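Local coordinates for protein putative oxidoreductase (Bacteroides fragilis NCTC 9343, PDB 3EOF) that binds flavin mononucleotide and probably acts as an FMN-dependent oxidoreductase that uses a reduced nicotinamide nucleotide, at residues 54-59 with 67-72; 63-68 with 129-134; 72-77 with 156-161. All coordinates share one frame; numbering follows the deposited sequence.

Contact 1: residues 54-59 with 67-72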
loop_
_atom_site.group_PDB
_atom_site.type_symbol
_atom_site.label_atom_id
_atom_site.label_comp_id
_atom_site.label_asym_id
_atom_site.label_seq_id
_atom_site.Cartn_x
_atom_site.Cartn_y
_atom_site.Cartn_z
ATOM N N LYS A 54 14.145 -19.427 12.125
ATOM C CA LYS A 54 12.854 -18.867 11.728
ATOM C C LYS A 54 12.976 -18.373 10.292
ATOM O O LYS A 54 12.046 -18.518 9.492
ATOM C CB LYS A 54 12.400 -17.740 12.690
ATOM C CG LYS A 54 11.946 -18.224 14.099
ATOM C CD LYS A 54 10.745 -19.159 14.038
ATOM C CE LYS A 54 10.154 -19.362 15.421
ATOM N NZ LYS A 54 8.904 -20.185 15.391
ATOM N N LYS A 55 14.134 -17.778 9.981
ATOM C CA LYS A 55 14.467 -17.348 8.616
ATOM C C LYS A 55 14.524 -18.537 7.641
ATOM O O LYS A 55 14.066 -18.450 6.513
ATOM C CB LYS A 55 15.782 -16.596 8.617
ATOM C CG LYS A 55 15.657 -15.226 9.239
ATOM C CD LYS A 55 16.995 -14.626 9.622
ATOM C CE LYS A 55 16.770 -13.199 10.108
ATOM N NZ LYS A 55 18.018 -12.621 10.593
ATOM N N GLU A 56 15.096 -19.640 8.078
ATOM C CA GLU A 56 15.181 -20.841 7.248
ATOM C C GLU A 56 13.802 -21.411 6.943
ATOM O O GLU A 56 13.579 -21.955 5.857
ATOM C CB GLU A 56 16.071 -21.903 7.903
ATOM C CG GLU A 56 17.550 -21.697 7.643
ATOM C CD GLU A 56 18.434 -22.507 8.575
ATOM O OE1 GLU A 56 17.922 -23.393 9.327
ATOM O OE2 GLU A 56 19.660 -22.232 8.551
ATOM N N ILE A 57 12.900 -21.310 7.919
ATOM C CA ILE A 57 11.505 -21.724 7.756
ATOM C C ILE A 57 10.738 -20.821 6.765
ATOM O O ILE A 57 10.013 -21.324 5.920
ATOM C CB ILE A 57 10.792 -21.803 9.121
ATOM C CG1 ILE A 57 11.367 -22.978 9.934
ATOM C CG2 ILE A 57 9.325 -21.994 8.922
ATOM C CD1 ILE A 57 10.904 -22.959 11.367
ATOM N N LEU A 58 10.936 -19.509 6.850
ATOM C CA LEU A 58 10.308 -18.532 5.926
ATOM C C LEU A 58 10.855 -18.565 4.526
ATOM O O LEU A 58 10.185 -18.183 3.584
ATOM C CB LEU A 58 10.503 -17.084 6.416
ATOM C CG LEU A 58 9.642 -16.546 7.545
ATOM C CD1 LEU A 58 9.968 -15.049 7.752
ATOM C CD2 LEU A 58 8.143 -16.793 7.175
ATOM N N SER A 59 12.107 -18.978 4.414
ATOM C CA SER A 59 12.849 -18.965 3.151
ATOM C C SER A 59 12.156 -19.626 1.965
ATOM O O SER A 59 12.095 -19.041 0.895
ATOM C CB SER A 59 14.261 -19.558 3.364
ATOM O OG SER A 59 15.109 -19.178 2.298
HETATM N N MSE A 67 17.934 -13.137 0.582
HETATM C CA MSE A 67 17.765 -12.034 1.519
HETATM C C MSE A 67 17.046 -12.428 2.789
HETATM O O MSE A 67 17.213 -11.778 3.814
HETATM C CB MSE A 67 16.980 -10.869 0.876
HETATM C CG MSE A 67 17.591 -10.216 -0.354
HETATM SE SE MSE A 67 17.272 -11.123 -2.038
HETATM C CE MSE A 67 15.407 -10.725 -2.275
ATOM N N VAL A 68 16.195 -13.451 2.711
ATOM C CA VAL A 68 15.498 -13.917 3.908
ATOM C C VAL A 68 16.468 -14.424 4.993
ATOM O O VAL A 68 16.244 -14.200 6.178
ATOM C CB VAL A 68 14.471 -15.045 3.619
ATOM C CG1 VAL A 68 13.819 -15.476 4.929
ATOM C CG2 VAL A 68 13.401 -14.581 2.614
ATOM N N LYS A 69 17.499 -15.170 4.598
ATOM C CA LYS A 69 18.456 -15.692 5.573
ATOM C C LYS A 69 19.570 -14.695 5.833
ATOM O O LYS A 69 20.073 -14.609 6.942
ATOM C CB LYS A 69 19.045 -17.021 5.111
ATOM C CG LYS A 69 18.084 -18.213 5.095
ATOM C CD LYS A 69 18.836 -19.460 4.563
ATOM C CE LYS A 69 17.916 -20.620 4.170
ATOM N NZ LYS A 69 18.648 -21.790 3.509
ATOM N N GLU A 70 19.926 -13.914 4.824
ATOM C CA GLU A 70 21.023 -13.003 4.932
ATOM C C GLU A 70 20.723 -11.720 5.684
ATOM O O GLU A 70 21.618 -11.165 6.301
ATOM C CB GLU A 70 21.580 -12.736 3.548
ATOM C CG GLU A 70 22.184 -14.004 2.984
ATOM C CD GLU A 70 22.749 -13.858 1.589
ATOM O OE1 GLU A 70 22.934 -12.687 1.111
ATOM O OE2 GLU A 70 23.009 -14.950 0.993
ATOM N N ALA A 71 19.473 -11.259 5.684
ATOM C CA ALA A 71 19.170 -10.017 6.413
ATOM C C ALA A 71 19.089 -10.305 7.903
ATOM O O ALA A 71 18.657 -11.376 8.295
ATOM C CB ALA A 71 17.887 -9.347 5.917
ATOM N N PRO A 72 19.566 -9.360 8.742
ATOM C CA PRO A 72 19.434 -9.536 10.161
ATOM C C PRO A 72 17.971 -9.537 10.621
ATOM O O PRO A 72 17.624 -10.227 11.608
ATOM C CB PRO A 72 20.174 -8.325 10.731
ATOM C CG PRO A 72 20.122 -7.325 9.709
ATOM C CD PRO A 72 20.285 -8.110 8.439
HETATM O O HOH W 1 16.936 -17.394 2.029
#
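Two short helices on one side of the four-stranded sheet of this nitroreductase-type fold, 52-58 and 67-70, are joined here just before the chain enters strand 73-80. The main link is Lys55. Its CG stands beside the backbone N (chi1 -72°) and the chain beyond is extended, so the methylenes run alongside the second helix and CG passes 3.3 Å from Val68 O. At the tip, Lys55 NZ donates to Ala71 O at 2.7 Å, in the carbonyl plane and on a lone pair. The same NZ donates to Pro72 O at 2.6 Å, but from above that carbonyl's plane, with a C=O...N angle of 99°. Ala71 is the first residue to leave helical torsions, so the ammonium binds where helix 67-70 ends; Arg50 O is a further acceptor for it.

Nearer Ser59, Val68 points its CG1 at the first helix, with CG1 anti to its own backbone N, and meets Leu58 CB at 4.0 Å. On the outer side the extended chain of Lys69 crosses Glu56 at about a right angle, Lys69 CE lying 3.7 Å from Glu56 CG; their charged ends do not touch. Ser59 OG, also hydrogen-bonded to Asn64, is 2.6 Å from a water that makes a weak bond with Lys69 N.

Three carbonyls thus share the buried Lys55 ammonium, which would be consistent with a retained positive charge, whereas Val68 O is buried beneath the lysine methylenes without a hydrogen-bonding partner.

Contact 2: residues 63-68 with 129-134. With FMN (flavin mononucleotide), chain C.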
loop_
_atom_site.group_PDB
_atom_site.type_symbol
_atom_site.label_atom_id
_atom_site.label_comp_id
_atom_site.label_asym_id
_atom_site.label_seq_id
_atom_site.Cartn_x
_atom_site.Cartn_y
_atom_site.Cartn_z
ATOM N N PHE A 63 10.584 -18.478 -2.002
ATOM C CA PHE A 63 11.343 -19.110 -3.065
ATOM C C PHE A 63 12.848 -19.156 -2.823
ATOM O O PHE A 63 13.650 -19.196 -3.790
ATOM C CB PHE A 63 11.065 -18.478 -4.446
ATOM C CG PHE A 63 9.620 -18.456 -4.837
ATOM C CD1 PHE A 63 8.797 -19.544 -4.616
ATOM C CD2 PHE A 63 9.093 -17.358 -5.489
ATOM C CE1 PHE A 63 7.470 -19.499 -4.967
ATOM C CE2 PHE A 63 7.750 -17.336 -5.861
ATOM C CZ PHE A 63 6.956 -18.397 -5.582
ATOM N N ASN A 64 13.222 -19.194 -1.546
ATOM C CA ASN A 64 14.621 -19.255 -1.138
ATOM C C ASN A 64 15.499 -18.122 -1.650
ATOM O O ASN A 64 16.689 -18.295 -1.945
ATOM C CB ASN A 64 15.162 -20.635 -1.486
ATOM C CG ASN A 64 14.573 -21.692 -0.607
ATOM O OD1 ASN A 64 14.155 -22.756 -1.080
ATOM N ND2 ASN A 64 14.495 -21.393 0.701
ATOM N N GLN A 65 14.884 -16.950 -1.747
ATOM C CA GLN A 65 15.600 -15.758 -2.155
ATOM C C GLN A 65 16.516 -15.532 -1.007
ATOM O O GLN A 65 16.081 -15.617 0.138
ATOM C CB GLN A 65 14.679 -14.584 -2.345
ATOM C CG GLN A 65 13.679 -14.783 -3.444
ATOM C CD GLN A 65 12.830 -13.573 -3.639
ATOM O OE1 GLN A 65 13.291 -12.607 -4.232
ATOM N NE2 GLN A 65 11.587 -13.605 -3.141
ATOM N N PRO A 66 17.795 -15.270 -1.296
ATOM C CA PRO A 66 18.818 -15.221 -0.252
ATOM C C PRO A 66 18.651 -14.218 0.851
ATOM O O PRO A 66 19.106 -14.473 1.943
ATOM C CB PRO A 66 20.124 -15.011 -1.037
ATOM C CG PRO A 66 19.697 -14.507 -2.391
ATOM C CD PRO A 66 18.349 -15.047 -2.644
HETATM N N MSE A 67 17.934 -13.137 0.582
HETATM C CA MSE A 67 17.765 -12.034 1.519
HETATM C C MSE A 67 17.046 -12.428 2.789
HETATM O O MSE A 67 17.213 -11.778 3.814
HETATM C CB MSE A 67 16.980 -10.869 0.876
HETATM C CG MSE A 67 17.591 -10.216 -0.354
HETATM SE SE MSE A 67 17.272 -11.123 -2.038
HETATM C CE MSE A 67 15.407 -10.725 -2.275
ATOM N N VAL A 68 16.195 -13.451 2.711
ATOM C CA VAL A 68 15.498 -13.917 3.908
ATOM C C VAL A 68 16.468 -14.424 4.993
ATOM O O VAL A 68 16.244 -14.200 6.178
ATOM C CB VAL A 68 14.471 -15.045 3.619
ATOM C CG1 VAL A 68 13.819 -15.476 4.929
ATOM C CG2 VAL A 68 13.401 -14.581 2.614
ATOM N N CYS A 129 14.376 -4.538 0.924
ATOM C CA CYS A 129 13.922 -5.233 -0.260
ATOM C C CYS A 129 12.570 -5.829 0.082
ATOM O O CYS A 129 12.410 -6.478 1.116
ATOM C CB CYS A 129 14.874 -6.349 -0.658
ATOM S SG CYS A 129 14.392 -7.150 -2.180
ATOM N N TYR A 130 11.577 -5.581 -0.756
ATOM C CA TYR A 130 10.280 -6.170 -0.558
ATOM C C TYR A 130 10.335 -7.536 -1.189
ATOM O O TYR A 130 11.036 -7.712 -2.173
ATOM C CB TYR A 130 9.216 -5.367 -1.273
ATOM C CG TYR A 130 8.763 -4.065 -0.580
ATOM C CD1 TYR A 130 7.692 -4.077 0.287
ATOM C CD2 TYR A 130 9.341 -2.864 -0.855
ATOM C CE1 TYR A 130 7.210 -2.910 0.876
ATOM C CE2 TYR A 130 8.873 -1.676 -0.247
ATOM C CZ TYR A 130 7.776 -1.741 0.625
ATOM O OH TYR A 130 7.239 -0.640 1.282
ATOM N N LEU A 131 9.611 -8.492 -0.621
ATOM C CA LEU A 131 9.477 -9.810 -1.221
ATOM C C LEU A 131 7.977 -9.913 -1.657
ATOM O O LEU A 131 6.996 -9.854 -0.809
ATOM C CB LEU A 131 9.908 -10.940 -0.281
ATOM C CG LEU A 131 11.199 -10.779 0.540
ATOM C CD1 LEU A 131 11.241 -11.847 1.637
ATOM C CD2 LEU A 131 12.482 -10.782 -0.329
ATOM N N GLY A 132 7.827 -10.046 -2.984
ATOM C CA GLY A 132 6.522 -10.187 -3.646
ATOM C C GLY A 132 5.994 -11.595 -3.507
ATOM O O GLY A 132 4.796 -11.899 -3.753
ATOM N N THR A 133 6.890 -12.465 -3.066
ATOM C CA THR A 133 6.560 -13.865 -2.840
ATOM C C THR A 133 5.552 -14.088 -1.707
ATOM O O THR A 133 4.984 -15.183 -1.561
ATOM C CB THR A 133 7.842 -14.629 -2.601
ATOM O OG1 THR A 133 8.682 -13.866 -1.710
ATOM C CG2 THR A 133 8.562 -14.790 -3.924
ATOM N N THR A 134 5.331 -13.058 -0.896
ATOM C CA THR A 134 4.386 -13.130 0.221
ATOM C C THR A 134 2.984 -13.496 -0.203
ATOM O O THR A 134 2.299 -14.180 0.531
ATOM C CB THR A 134 4.303 -11.761 0.964
ATOM O OG1 THR A 134 5.603 -11.374 1.362
ATOM C CG2 THR A 134 3.493 -11.854 2.186
HETATM N N1 FMN C . 12.874 -7.753 -5.332
HETATM C C2 FMN C . 13.356 -9.067 -5.317
HETATM O O2 FMN C . 14.562 -9.306 -5.489
HETATM N N3 FMN C . 12.489 -10.147 -5.142
HETATM C C4 FMN C . 11.100 -9.979 -4.970
HETATM O O4 FMN C . 10.420 -10.917 -4.405
HETATM C C4A FMN C . 10.627 -8.630 -5.008
HETATM N N5 FMN C . 9.271 -8.380 -4.854
HETATM C C5A FMN C . 8.765 -7.089 -4.833
HETATM C C6 FMN C . 7.383 -6.939 -4.650
HETATM C C7 FMN C . 6.804 -5.683 -4.633
HETATM C C7M FMN C . 5.314 -5.599 -4.458
HETATM C C8 FMN C . 7.605 -4.558 -4.811
HETATM C C8M FMN C . 7.005 -3.216 -4.551
HETATM C C9 FMN C . 8.999 -4.700 -4.995
HETATM C C9A FMN C . 9.617 -5.976 -5.013
HETATM N N10 FMN C . 11.004 -6.206 -5.198
HETATM C C10 FMN C . 11.502 -7.522 -5.191
HETATM C "C1'" FMN C . 11.988 -5.075 -5.487
HETATM C "C2'" FMN C . 11.804 -4.617 -6.926
HETATM O "O2'" FMN C . 12.311 -5.641 -7.793
HETATM C "C3'" FMN C . 12.412 -3.249 -7.161
HETATM O "O3'" FMN C . 11.737 -2.207 -6.431
HETATM C "C4'" FMN C . 12.430 -2.862 -8.646
HETATM O "O4'" FMN C . 13.344 -3.667 -9.364
HETATM C "C5'" FMN C . 12.936 -1.455 -8.797
HETATM O "O5'" FMN C . 14.183 -1.452 -8.099
HETATM P P FMN C . 14.549 -0.299 -7.005
HETATM O O1P FMN C . 13.607 -0.385 -5.786
HETATM O O2P FMN C . 14.370 1.042 -7.670
HETATM O O3P FMN C . 16.044 -0.508 -6.724
#
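Gln65 leaves the loop ahead of helix 67-70 with CB directed toward residues 129-134 and reaches the pyrimidine end of the FMN isoalloxazine. CG lies beside the backbone N (chi1 -63°), chi2 of -177° extends the chain to CD, and chi3 of 77° turns the carboxamide so that OE1 and NE2 both face the flavin edge. OE1 accepts from FMN N3 at 2.7 Å, and NE2 donates to FMN O4 at 3.2 Å, so one carboxamide reads a neighbouring donor and acceptor. NE2 also donates to His62 O, which favours this orientation of the amide, and it meets Thr133 tip to tip. The hydroxyl of Thr133 is itself hydrogen-bonded to His62.

From the strand side, Gly132 N donates to FMN O4 at 3.1 Å and, weakly, to FMN N5 at 2.9 Å. Beside the carboxamide, on the apolar side of the contact, Met67, a selenomethionine bent at both chi2 and chi3, brings CE to 3.5 Å from Leu131 CD2 and 3.7 Å from Cys129 SG. The other Leu131 branch, CD1, packs against Val68 CG2 at 3.6 Å, the two side chains crossing obliquely.

FMN O4 therefore receives two N-H donors, one from each segment, which would be expected to polarise the C4-O4 carbonyl and draw electron density from the ring; the weak Gly132 bond to N5, the redox-active nitrogen, would suit an acceptor nitrogen, as in oxidised flavin.

Contact 3: residues 72-77 with 156-161; sequences PVVLTF and TVTVGY
Strands 73-77 and 156-160 run antiparallel, their axes 4.6 Å apart at closest approach and their directions 161° from each other. Leu75 and Val157 form a complete hydrogen-bonded pair: Leu75 N to Val157 O is 2.8 Å with an N-H...O angle of 171°, and Val157 N returns to Leu75 O at 2.8 Å. Both donors lie in the plane of the carbonyl they address. The pair Val73 and Val159 is less even, since Val159 N to Val73 O measures 2.9 Å while the reverse bond, Val73 N to Val159 O, is weak at 3.4 Å.

These are the two central strands of the sheet, whose order is 44-49, 73-80, 151-160, 127-131, and helix 100-123 packs on the face carrying Leu75, Phe77 and Val157. On that face the side chains of Leu75 and Val159 cross obliquely, with Leu75 CD1 4.0 Å from Val159 CG2. Phe77, its CG beside the backbone N, sets CE1 3.7 Å from Val157 CG2, with Val157 CB at the ring edge.

The other face bears Val74, Thr76, Thr156 and Thr158. Packing is tight where Val74 CG1 meets Thr156 CG2 at 3.4 Å. Thr76 and Thr156 lie side by side, pointing the same way, their hydroxyls bridged by one water; Thr156 OG1 is also hydrogen-bonded to Thr134. Thr158 OG1, held between its backbone N and carbonyl carbon (chi1 60°), bonds to Tyr15 OH.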
loop_
_atom_site.group_PDB
_atom_site.type_symbol
_atom_site.label_atom_id
_atom_site.label_comp_id
_atom_site.label_asym_id
_atom_site.label_seq_id
_atom_site.Cartn_x
_atom_site.Cartn_y
_atom_site.Cartn_z
ATOM N N PRO A 72 19.566 -9.360 8.742
ATOM C CA PRO A 72 19.434 -9.536 10.161
ATOM C C PRO A 72 17.971 -9.537 10.621
ATOM O O PRO A 72 17.624 -10.227 11.608
ATOM C CB PRO A 72 20.174 -8.325 10.731
ATOM C CG PRO A 72 20.122 -7.325 9.709
ATOM C CD PRO A 72 20.285 -8.110 8.439
ATOM N N VAL A 73 17.130 -8.796 9.896
ATOM C CA VAL A 73 15.699 -8.663 10.198
ATOM C C VAL A 73 14.858 -8.892 8.941
ATOM O O VAL A 73 15.173 -8.382 7.857
ATOM C CB VAL A 73 15.373 -7.243 10.779
ATOM C CG1 VAL A 73 13.915 -7.129 11.059
ATOM C CG2 VAL A 73 16.228 -6.967 12.041
ATOM N N VAL A 74 13.809 -9.694 9.114
ATOM C CA VAL A 74 12.783 -9.967 8.108
ATOM C C VAL A 74 11.483 -9.551 8.772
ATOM O O VAL A 74 11.158 -10.014 9.870
ATOM C CB VAL A 74 12.740 -11.463 7.680
ATOM C CG1 VAL A 74 11.669 -11.700 6.615
ATOM C CG2 VAL A 74 14.107 -11.861 7.176
ATOM N N LEU A 75 10.780 -8.621 8.134
ATOM C CA LEU A 75 9.524 -8.103 8.651
ATOM C C LEU A 75 8.403 -8.495 7.762
ATOM O O LEU A 75 8.447 -8.179 6.588
ATOM C CB LEU A 75 9.549 -6.592 8.700
ATOM C CG LEU A 75 10.590 -5.924 9.582
ATOM C CD1 LEU A 75 10.469 -4.430 9.345
ATOM C CD2 LEU A 75 10.401 -6.286 11.075
ATOM N N THR A 76 7.433 -9.234 8.314
ATOM C CA THR A 76 6.215 -9.636 7.604
ATOM C C THR A 76 5.106 -8.692 8.048
ATOM O O THR A 76 4.662 -8.753 9.204
ATOM C CB THR A 76 5.852 -11.106 7.868
ATOM O OG1 THR A 76 6.952 -11.946 7.481
ATOM C CG2 THR A 76 4.591 -11.513 7.091
ATOM N N PHE A 77 4.722 -7.777 7.142
ATOM C CA PHE A 77 3.611 -6.845 7.360
ATOM C C PHE A 77 2.269 -7.534 7.043
ATOM O O PHE A 77 1.983 -7.897 5.904
ATOM C CB PHE A 77 3.806 -5.605 6.516
ATOM C CG PHE A 77 5.022 -4.823 6.891
ATOM C CD1 PHE A 77 6.251 -5.090 6.295
ATOM C CD2 PHE A 77 4.944 -3.820 7.837
ATOM C CE1 PHE A 77 7.357 -4.385 6.622
ATOM C CE2 PHE A 77 6.042 -3.113 8.176
ATOM C CZ PHE A 77 7.282 -3.406 7.558
ATOM N N THR A 156 6.524 -8.610 2.752
ATOM C CA THR A 156 7.652 -8.914 3.600
ATOM C C THR A 156 8.802 -8.077 3.149
ATOM O O THR A 156 8.996 -7.909 1.956
ATOM C CB THR A 156 8.044 -10.395 3.489
ATOM O OG1 THR A 156 6.872 -11.170 3.770
ATOM C CG2 THR A 156 9.175 -10.728 4.514
ATOM N N VAL A 157 9.530 -7.524 4.114
ATOM C CA VAL A 157 10.675 -6.699 3.850
ATOM C C VAL A 157 11.868 -7.226 4.606
ATOM O O VAL A 157 11.824 -7.394 5.827
ATOM C CB VAL A 157 10.389 -5.275 4.280
ATOM C CG1 VAL A 157 11.612 -4.357 4.198
ATOM C CG2 VAL A 157 9.242 -4.724 3.452
ATOM N N THR A 158 12.939 -7.480 3.864
ATOM C CA THR A 158 14.249 -7.852 4.419
ATOM C C THR A 158 14.986 -6.509 4.617
ATOM O O THR A 158 14.954 -5.646 3.749
ATOM C CB THR A 158 14.946 -8.838 3.500
ATOM O OG1 THR A 158 15.145 -8.242 2.208
ATOM C CG2 THR A 158 14.046 -10.139 3.369
ATOM N N VAL A 159 15.561 -6.334 5.798
ATOM C CA VAL A 159 16.192 -5.095 6.223
ATOM C C VAL A 159 17.576 -5.399 6.799
ATOM O O VAL A 159 17.757 -6.387 7.547
ATOM C CB VAL A 159 15.483 -4.424 7.473
ATOM C CG1 VAL A 159 15.724 -2.932 7.462
ATOM C CG2 VAL A 159 14.040 -4.745 7.563
ATOM N N GLY A 160 18.540 -4.530 6.481
ATOM C CA GLY A 160 19.887 -4.673 6.989
ATOM C C GLY A 160 20.706 -3.492 6.602
ATOM O O GLY A 160 20.238 -2.628 5.883
ATOM N N TYR A 161 21.922 -3.422 7.118
ATOM C CA TYR A 161 22.842 -2.388 6.697
ATOM C C TYR A 161 23.368 -2.865 5.356
ATOM O O TYR A 161 23.645 -4.034 5.209
ATOM C CB TYR A 161 23.961 -2.218 7.695
ATOM C CG TYR A 161 23.479 -1.575 8.938
ATOM C CD1 TYR A 161 22.970 -2.331 9.985
ATOM C CD2 TYR A 161 23.519 -0.204 9.069
ATOM C CE1 TYR A 161 22.549 -1.738 11.128
ATOM C CE2 TYR A 161 23.115 0.393 10.209
ATOM C CZ TYR A 161 22.623 -0.374 11.241
ATOM O OH TYR A 161 22.212 0.259 12.380
HETATM O O HOH W 2 7.159 -13.445 5.492
#

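How the contacts relate
The three contacts lie close together, their centres 9 to 10 Å apart, and all belong to the nitroreductase-type fold. Contacts 1 and 2 share Met67 and Val68 on helix 67-70; contact 1 ends at Pro72, where contact 3 begins on strand 73-80. Contacts 2 and 3 alternate along the chain and meet in one sheet, since strands 127-131 and 151-160 are neighbours: Leu131 N is 2.7 Å from Thr156 O, a probable hydrogen bond. Helix 67-70 rests on the Val74 and Thr158 face, with Val68 O 3.3 Å from Val74 CG2. The sheet core of contact 3 is thereby connected, through that helix, to the flavin-binding residues of contact 2.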